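D-3-phosphoglycerate dehydrogenase oxidoreductase protein (Ralstonia solanacearum, PDB 3GG9) probably acts as an NAD-dependent D-3-phosphoglycerate dehydrogenase, oxidising 3-phosphoglycerate at its 2-hydroxyl, as a member of the D-isomer specific 2-hydroxyacid dehydrogenase family. Local coordinates at the interface of chains A and B. Numbering follows the deposited sequence. Chains: chain A/B, d-3-phosphoglycerate dehydrogenase oxidoreductase protein.

The three contacts are patches of one two-fold symmetric interface between identical chains. Contact 1 and contact 3 lie side by side, their C-alpha centres about 9 Å apart, and share A:Pro299, A:Ile301 and B:Leu133: the loop after strand 295-297 of chain A meets helix 126-134 of chain B, then the segment that follows it. The C-alpha centre of contact 2 is about 15 Å from that of contact 3 and 18 Å from that of contact 1. Chain B thus touches the N-terminal segment, the loop after strand 295-297 and the start of helix 306-324 of its partner, consistent with the dimers usual in this family.

Contact 1: the interface of chains A and B. Residues chain A 121, 127, 296-299, 301; chain B 126, 129-130, 133.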
# COMPACT_ATOMS: atom_id res chain seq x y z
N ALA A 121 2.79 -1.72 0.83
CA ALA A 121 2.52 -2.59 -0.30
C ALA A 121 3.57 -3.69 -0.33
O ALA A 121 3.22 -4.85 -0.42
CB ALA A 121 2.50 -1.80 -1.61
N PRO A 127 1.19 -6.24 -4.35
CA PRO A 127 1.18 -6.46 -5.80
C PRO A 127 1.25 -7.95 -6.18
O PRO A 127 0.50 -8.41 -7.04
CB PRO A 127 2.43 -5.72 -6.28
CG PRO A 127 2.64 -4.67 -5.27
CD PRO A 127 2.30 -5.33 -3.97
N ILE A 296 9.30 -4.27 -6.14
CA ILE A 296 8.07 -3.61 -6.55
C ILE A 296 8.46 -2.26 -7.15
O ILE A 296 9.09 -1.44 -6.48
CB ILE A 296 7.10 -3.47 -5.35
CG1 ILE A 296 6.60 -4.88 -4.97
CG2 ILE A 296 5.94 -2.52 -5.69
CD1 ILE A 296 6.13 -5.01 -3.58
N CYS A 297 8.10 -2.05 -8.41
CA CYS A 297 8.47 -0.81 -9.12
C CYS A 297 7.23 -0.09 -9.58
O CYS A 297 6.37 -0.68 -10.25
CB CYS A 297 9.30 -1.13 -10.36
SG CYS A 297 10.75 -2.13 -10.08
N THR A 298 7.14 1.19 -9.21
CA THR A 298 6.11 2.07 -9.71
C THR A 298 6.74 3.10 -10.61
O THR A 298 7.94 3.43 -10.45
CB THR A 298 5.40 2.80 -8.54
OG1 THR A 298 6.42 3.32 -7.70
CG2 THR A 298 4.56 1.82 -7.77
N PRO A 299 5.96 3.64 -11.56
CA PRO A 299 6.52 4.52 -12.57
C PRO A 299 6.60 5.99 -12.19
O PRO A 299 5.90 6.83 -12.77
CB PRO A 299 5.58 4.30 -13.77
CG PRO A 299 4.26 4.05 -13.11
CD PRO A 299 4.54 3.33 -11.83
N ILE A 301 5.59 7.88 -9.65
CA ILE A 301 4.27 8.46 -9.28
C ILE A 301 4.25 9.22 -7.95
O ILE A 301 3.19 9.70 -7.51
CB ILE A 301 3.17 7.39 -9.29
CG1 ILE A 301 3.56 6.18 -8.39
CG2 ILE A 301 2.89 6.98 -10.75
CD1 ILE A 301 2.51 5.05 -8.31
N ILE B 126 -1.75 1.65 -6.83
CA ILE B 126 -0.47 0.96 -6.85
C ILE B 126 -0.49 -0.33 -7.68
O ILE B 126 0.32 -0.46 -8.59
CB ILE B 126 0.03 0.72 -5.41
CG1 ILE B 126 0.44 2.07 -4.82
CG2 ILE B 126 1.15 -0.31 -5.36
CD1 ILE B 126 1.28 1.93 -3.65
N TYR B 129 -0.86 0.63 -11.41
CA TYR B 129 0.36 1.24 -11.97
C TYR B 129 1.47 0.20 -12.11
O TYR B 129 2.18 0.19 -13.11
CB TYR B 129 0.86 2.39 -11.11
CG TYR B 129 0.28 3.75 -11.39
CD1 TYR B 129 0.42 4.36 -12.64
CD2 TYR B 129 -0.40 4.45 -10.38
CE1 TYR B 129 -0.10 5.62 -12.88
CE2 TYR B 129 -0.93 5.71 -10.61
CZ TYR B 129 -0.78 6.29 -11.84
OH TYR B 129 -1.28 7.56 -12.03
N VAL B 130 1.62 -0.66 -11.10
CA VAL B 130 2.65 -1.72 -11.10
C VAL B 130 2.47 -2.72 -12.25
O VAL B 130 3.42 -3.04 -12.95
CB VAL B 130 2.70 -2.45 -9.70
CG1 VAL B 130 3.47 -3.76 -9.75
CG2 VAL B 130 3.30 -1.55 -8.64
N LEU B 133 3.04 -1.07 -15.69
CA LEU B 133 4.48 -0.85 -15.93
C LEU B 133 5.13 -2.15 -16.38
O LEU B 133 5.90 -2.15 -17.35
CB LEU B 133 5.21 -0.22 -14.72
CG LEU B 133 6.75 -0.05 -14.82
CD1 LEU B 133 7.27 0.69 -16.06
CD2 LEU B 133 7.35 0.60 -13.59
O HOH W 1 6.08 -2.67 -11.96
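The phenol ring of B:Tyr129 carries A:Ile301 on one face: methyl CG2 lies over the ring centre, 3.8 Å from the centroid, a CH-pi contact. In this D-isomer specific 2-hydroxyacid dehydrogenase the patch, probably part of the dimer interface, sets helix 126-134 of chain B against strand 295-297 and the following loop of chain A. The second branch of A:Ile301 also reaches the ring, CD1 coming within 3.6 Å of B:Tyr129 CD2. CG1 is wedged between the backbone N and the carbonyl carbon (chi1 54°), which lets CG2 and CD1 both meet the ring. A:Pro299 crosses the tyrosine side chain at about a right angle, its CD 3.9 Å from B:Tyr129 CB. Next to the tyrosine in sequence, B:Val130 divides its branches: CG1, anti to the backbone N (chi1 165°), points to A:Pro127 on the partner's own helix 126-134, while CG2 touches A:Thr298 CG2 at 3.7 Å, rests 3.6 Å from the carbonyl oxygen A:Cys297 O and packs near A:Ile296. B:Leu133 sends CD2 towards A:Cys297 O, at 3.7 Å, and the pyrrolidine of A:Pro299. Otherwise the direct contact is apolar; water 1, 2.6 Å from A:Cys297 O and 2.9 Å from B:Val130 O, is well placed to donate to both carbonyls.

Contact 2: the interface of chains A and B. Residues chain A 13-14, 17-18, 305-306, 309; chain B 150-151, 154.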
# COMPACT_ATOMS: atom_id res chain seq x y z
N ASP A 13 -2.76 12.45 -19.48
CA ASP A 13 -3.58 13.56 -20.00
C ASP A 13 -4.37 14.19 -18.86
O ASP A 13 -5.56 14.43 -18.98
CB ASP A 13 -4.52 13.05 -21.11
CG ASP A 13 -4.96 14.14 -22.05
OD1 ASP A 13 -4.29 15.20 -22.14
OD2 ASP A 13 -6.00 13.91 -22.72
N ALA A 14 -3.70 14.41 -17.73
CA ALA A 14 -4.39 14.90 -16.53
C ALA A 14 -4.48 16.39 -16.45
O ALA A 14 -5.40 16.92 -15.83
CB ALA A 14 -3.69 14.38 -15.26
N LYS A 17 -7.53 18.48 -17.50
CA LYS A 17 -8.75 18.30 -16.70
C LYS A 17 -8.68 18.94 -15.32
O LYS A 17 -9.62 18.82 -14.55
CB LYS A 17 -9.04 16.82 -16.55
CG LYS A 17 -9.24 16.11 -17.89
CD LYS A 17 -8.97 14.64 -17.70
CE LYS A 17 -8.95 13.90 -19.01
NZ LYS A 17 -8.24 12.62 -18.79
N LEU A 18 -7.58 19.62 -15.01
CA LEU A 18 -7.42 20.23 -13.69
C LEU A 18 -8.29 21.47 -13.64
O LEU A 18 -8.47 22.11 -14.66
CB LEU A 18 -5.96 20.63 -13.44
CG LEU A 18 -4.88 19.52 -13.42
CD1 LEU A 18 -3.52 20.12 -13.29
CD2 LEU A 18 -5.09 18.47 -12.33
N GLU A 305 -0.44 13.09 -8.36
CA GLU A 305 -1.52 13.03 -7.42
C GLU A 305 -2.36 14.29 -7.67
O GLU A 305 -1.80 15.34 -7.97
CB GLU A 305 -0.96 12.97 -5.99
CG GLU A 305 -1.98 12.87 -4.86
CD GLU A 305 -2.56 14.20 -4.44
OE1 GLU A 305 -1.78 15.17 -4.24
OE2 GLU A 305 -3.81 14.29 -4.28
N ARG A 306 -3.67 14.18 -7.52
CA ARG A 306 -4.59 15.23 -7.97
C ARG A 306 -4.38 16.59 -7.30
O ARG A 306 -4.35 17.62 -7.98
CB ARG A 306 -6.05 14.77 -7.86
CG ARG A 306 -6.44 14.18 -6.52
CD ARG A 306 -7.83 14.62 -6.17
NE ARG A 306 -8.09 14.63 -4.74
CZ ARG A 306 -8.82 15.55 -4.13
NH1 ARG A 306 -9.34 16.55 -4.84
NH2 ARG A 306 -9.02 15.50 -2.82
N TYR A 309 -0.95 18.01 -8.38
CA TYR A 309 -1.05 18.60 -9.73
C TYR A 309 -1.79 19.96 -9.70
O TYR A 309 -1.34 20.96 -10.28
CB TYR A 309 -1.74 17.63 -10.70
CG TYR A 309 -0.78 16.72 -11.50
CD1 TYR A 309 0.46 16.33 -10.98
CD2 TYR A 309 -1.14 16.24 -12.76
CE1 TYR A 309 1.34 15.50 -11.72
CE2 TYR A 309 -0.25 15.41 -13.50
CZ TYR A 309 0.98 15.05 -12.96
OH TYR A 309 1.86 14.23 -13.66
N PRO B 150 -13.19 13.01 -13.37
CA PRO B 150 -12.00 13.45 -14.10
C PRO B 150 -10.75 13.18 -13.27
O PRO B 150 -10.74 13.44 -12.06
CB PRO B 150 -12.21 14.96 -14.25
CG PRO B 150 -13.19 15.32 -13.17
CD PRO B 150 -14.12 14.14 -13.15
N ASN B 151 -9.73 12.63 -13.92
CA ASN B 151 -8.46 12.30 -13.25
C ASN B 151 -8.53 11.23 -12.15
O ASN B 151 -7.62 11.12 -11.31
CB ASN B 151 -7.74 13.56 -12.78
CG ASN B 151 -7.13 14.33 -13.90
OD1 ASN B 151 -6.99 13.81 -15.02
ND2 ASN B 151 -6.78 15.57 -13.64
N ILE B 154 -5.45 8.96 -11.51
CA ILE B 154 -4.25 9.35 -10.77
C ILE B 154 -4.50 9.29 -9.25
O ILE B 154 -5.65 9.26 -8.80
CB ILE B 154 -3.62 10.71 -11.24
CG1 ILE B 154 -4.42 11.92 -10.74
CG2 ILE B 154 -3.41 10.74 -12.80
CD1 ILE B 154 -3.82 13.25 -11.13
O HOH W 2 -9.88 11.42 -16.27
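With CG anti to its carbonyl carbon (chi1 -74°), B:Asn151 holds its carboxamide against the backbone of A:Ala14, and B:Ile154 brings CD1 to A:Arg306 through a CG1 lodged between N and carbonyl carbon (chi1 76°) and an extended end. In this D-2-hydroxyacid dehydrogenase, the patch pairs a loop of chain B with the segment around 3-10 helix 15-17 and the start of helix 306-324 of chain A. The amide ND2 of B:Asn151 donates to A:Ala14 O at 2.9 Å in a nearly straight bond (168° at H); the acceptor lies in the amide plane, while the donor is somewhat tilted from the carbonyl plane. A:Lys17, extended beyond CG, runs obliquely over one face of the amide, its CD 3.4 Å from B:Asn151 OD1. A:Ala14 CB lies over the other face, 3.4 Å from OD1 of B:Asn151, and A:Leu18 CD2 sits beyond ND2 at 3.6 Å. Water 2 links the chains again, lying 2.7 Å from B:Asn151 N and 3.2 Å from the side-chain nitrogen NZ of A:Lys17, which also makes a weak hydrogen bond to A:Asp13 O. Beyond, B:Ile154 CD1 sits 3.7 Å from A:Arg306 N, against the first turn of the helix.

Contact 3: the interface of chains A and B. Residues chain A 11, 278, 281, 283, 299-301, 304; chain B 133, 138-139.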
# COMPACT_ATOMS: atom_id res chain seq x y z
N TYR A 11 1.53 11.93 -19.32
CA TYR A 11 1.24 10.59 -19.85
C TYR A 11 -0.23 10.22 -19.76
O TYR A 11 -0.76 9.60 -20.66
CB TYR A 11 2.13 9.49 -19.22
CG TYR A 11 3.60 9.85 -19.26
CD1 TYR A 11 4.35 9.66 -20.41
CD2 TYR A 11 4.24 10.39 -18.15
CE1 TYR A 11 5.68 10.01 -20.46
CE2 TYR A 11 5.57 10.74 -18.18
CZ TYR A 11 6.29 10.54 -19.35
OH TYR A 11 7.61 10.90 -19.40
N PHE A 278 13.85 5.64 -11.73
CA PHE A 278 14.81 4.94 -12.58
C PHE A 278 15.81 5.92 -13.20
O PHE A 278 15.51 7.11 -13.31
CB PHE A 278 14.06 4.24 -13.71
CG PHE A 278 13.16 3.12 -13.25
CD1 PHE A 278 13.60 1.80 -13.28
CD2 PHE A 278 11.86 3.39 -12.80
CE1 PHE A 278 12.76 0.76 -12.88
CE2 PHE A 278 11.02 2.36 -12.37
CZ PHE A 278 11.47 1.04 -12.43
N GLU A 281 13.91 7.39 -17.76
CA GLU A 281 12.46 7.39 -17.73
C GLU A 281 12.02 8.11 -19.01
O GLU A 281 12.68 9.06 -19.43
CB GLU A 281 11.95 8.10 -16.46
CG GLU A 281 12.25 7.33 -15.14
CD GLU A 281 11.98 8.15 -13.87
OE1 GLU A 281 11.37 9.22 -13.96
OE2 GLU A 281 12.39 7.72 -12.78
N ILE A 283 10.22 4.16 -18.96
CA ILE A 283 10.59 2.77 -19.20
C ILE A 283 9.46 2.16 -20.04
O ILE A 283 8.38 1.88 -19.52
CB ILE A 283 10.75 2.00 -17.85
CG1 ILE A 283 11.85 2.61 -16.97
CG2 ILE A 283 11.00 0.50 -18.09
CD1 ILE A 283 13.25 2.17 -17.33
N PRO A 299 5.96 3.64 -11.56
CA PRO A 299 6.52 4.52 -12.57
C PRO A 299 6.60 5.99 -12.19
O PRO A 299 5.90 6.83 -12.77
CB PRO A 299 5.58 4.30 -13.77
CG PRO A 299 4.26 4.05 -13.11
CD PRO A 299 4.54 3.33 -11.83
N HIS A 300 7.44 6.30 -11.22
CA HIS A 300 7.70 7.66 -10.80
C HIS A 300 6.42 8.43 -10.53
O HIS A 300 6.20 9.50 -11.12
CB HIS A 300 8.62 8.41 -11.77
CG HIS A 300 9.36 9.54 -11.14
ND1 HIS A 300 10.45 10.14 -11.71
CD2 HIS A 300 9.15 10.18 -9.96
CE1 HIS A 300 10.90 11.10 -10.91
NE2 HIS A 300 10.11 11.16 -9.85
N ILE A 301 5.59 7.88 -9.65
CA ILE A 301 4.27 8.46 -9.28
C ILE A 301 4.25 9.22 -7.95
O ILE A 301 3.19 9.70 -7.51
CB ILE A 301 3.17 7.39 -9.29
CG1 ILE A 301 3.56 6.18 -8.39
CG2 ILE A 301 2.89 6.98 -10.75
CD1 ILE A 301 2.51 5.05 -8.31
N VAL A 304 2.65 12.41 -8.74
CA VAL A 304 1.46 12.24 -9.60
C VAL A 304 0.23 12.00 -8.73
O VAL A 304 -0.09 10.89 -8.35
CB VAL A 304 1.65 11.15 -10.71
CG1 VAL A 304 0.49 11.14 -11.70
CG2 VAL A 304 2.93 11.45 -11.46
N LEU B 133 3.04 -1.07 -15.69
CA LEU B 133 4.48 -0.85 -15.93
C LEU B 133 5.13 -2.15 -16.38
O LEU B 133 5.90 -2.15 -17.35
CB LEU B 133 5.21 -0.22 -14.72
CG LEU B 133 6.75 -0.05 -14.82
CD1 LEU B 133 7.27 0.69 -16.06
CD2 LEU B 133 7.35 0.60 -13.59
N TRP B 138 3.93 3.10 -19.38
CA TRP B 138 4.56 3.95 -18.41
C TRP B 138 3.54 4.90 -17.84
O TRP B 138 2.96 5.73 -18.57
CB TRP B 138 5.71 4.73 -19.02
CG TRP B 138 6.32 5.68 -18.04
CD1 TRP B 138 6.07 7.02 -17.94
CD2 TRP B 138 7.27 5.37 -17.02
NE1 TRP B 138 6.81 7.56 -16.94
CE2 TRP B 138 7.56 6.57 -16.35
CE3 TRP B 138 7.91 4.19 -16.61
CZ2 TRP B 138 8.46 6.64 -15.29
CZ3 TRP B 138 8.81 4.26 -15.55
CH2 TRP B 138 9.08 5.48 -14.90
N GLN B 139 3.33 4.78 -16.54
CA GLN B 139 2.52 5.72 -15.77
C GLN B 139 1.09 5.72 -16.27
O GLN B 139 0.52 6.75 -16.59
CB GLN B 139 3.15 7.11 -15.78
CG GLN B 139 2.91 7.90 -14.52
CD GLN B 139 3.61 9.24 -14.54
OE1 GLN B 139 3.10 10.22 -15.08
NE2 GLN B 139 4.79 9.29 -13.94
O HOH W 3 7.13 11.07 -13.26
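B:Trp138 is gripped by chain A on both faces and at an edge. Its CG stands anti to the backbone N (chi1 177°), sending the indole into the partner. A:Pro299 CB sits over one face, 3.6 Å from the centroid of the six-membered ring, in a CH-pi contact; the backbone N of A:Ile283 lies above the opposite face, towards the rim and 3.3 Å from CE3. The pyrrole side points into the A:Tyr11 ring edge-to-face, planes 80° apart, with CD1 over the phenol centre. At the far rim, CH2 touches A:Glu281 CG at 3.7 Å.

B:Gln139, extended beyond CG, has its backbone against A:Pro299 CG and runs out to the A:Pro299 carbonyl. Its NE2 donates to A:Pro299 O at 2.9 Å, almost straight (177° at H) and along the C=O axis. The same nitrogen is 3.2 Å from A:His300 O, a longer hydrogen bond, and reaches that carbonyl again through water 3. The amide is further set by A:Tyr11, whose ring stands nearly perpendicular to it, and by A:Val304 CG2.

Against the six-membered end of the indole lie A:His300 and A:Glu281, the family's catalytic histidine and glutamate: ND1 donates to the syn lone pair of OE1 at 2.6 Å, and OE2 accepts A:Phe278 N. The segment after helix 126-134 of chain B packs on the loop between strand 295-297 and helix 306-324, on loop 278-283 and on A:Tyr11, and probably borders the partner's active site.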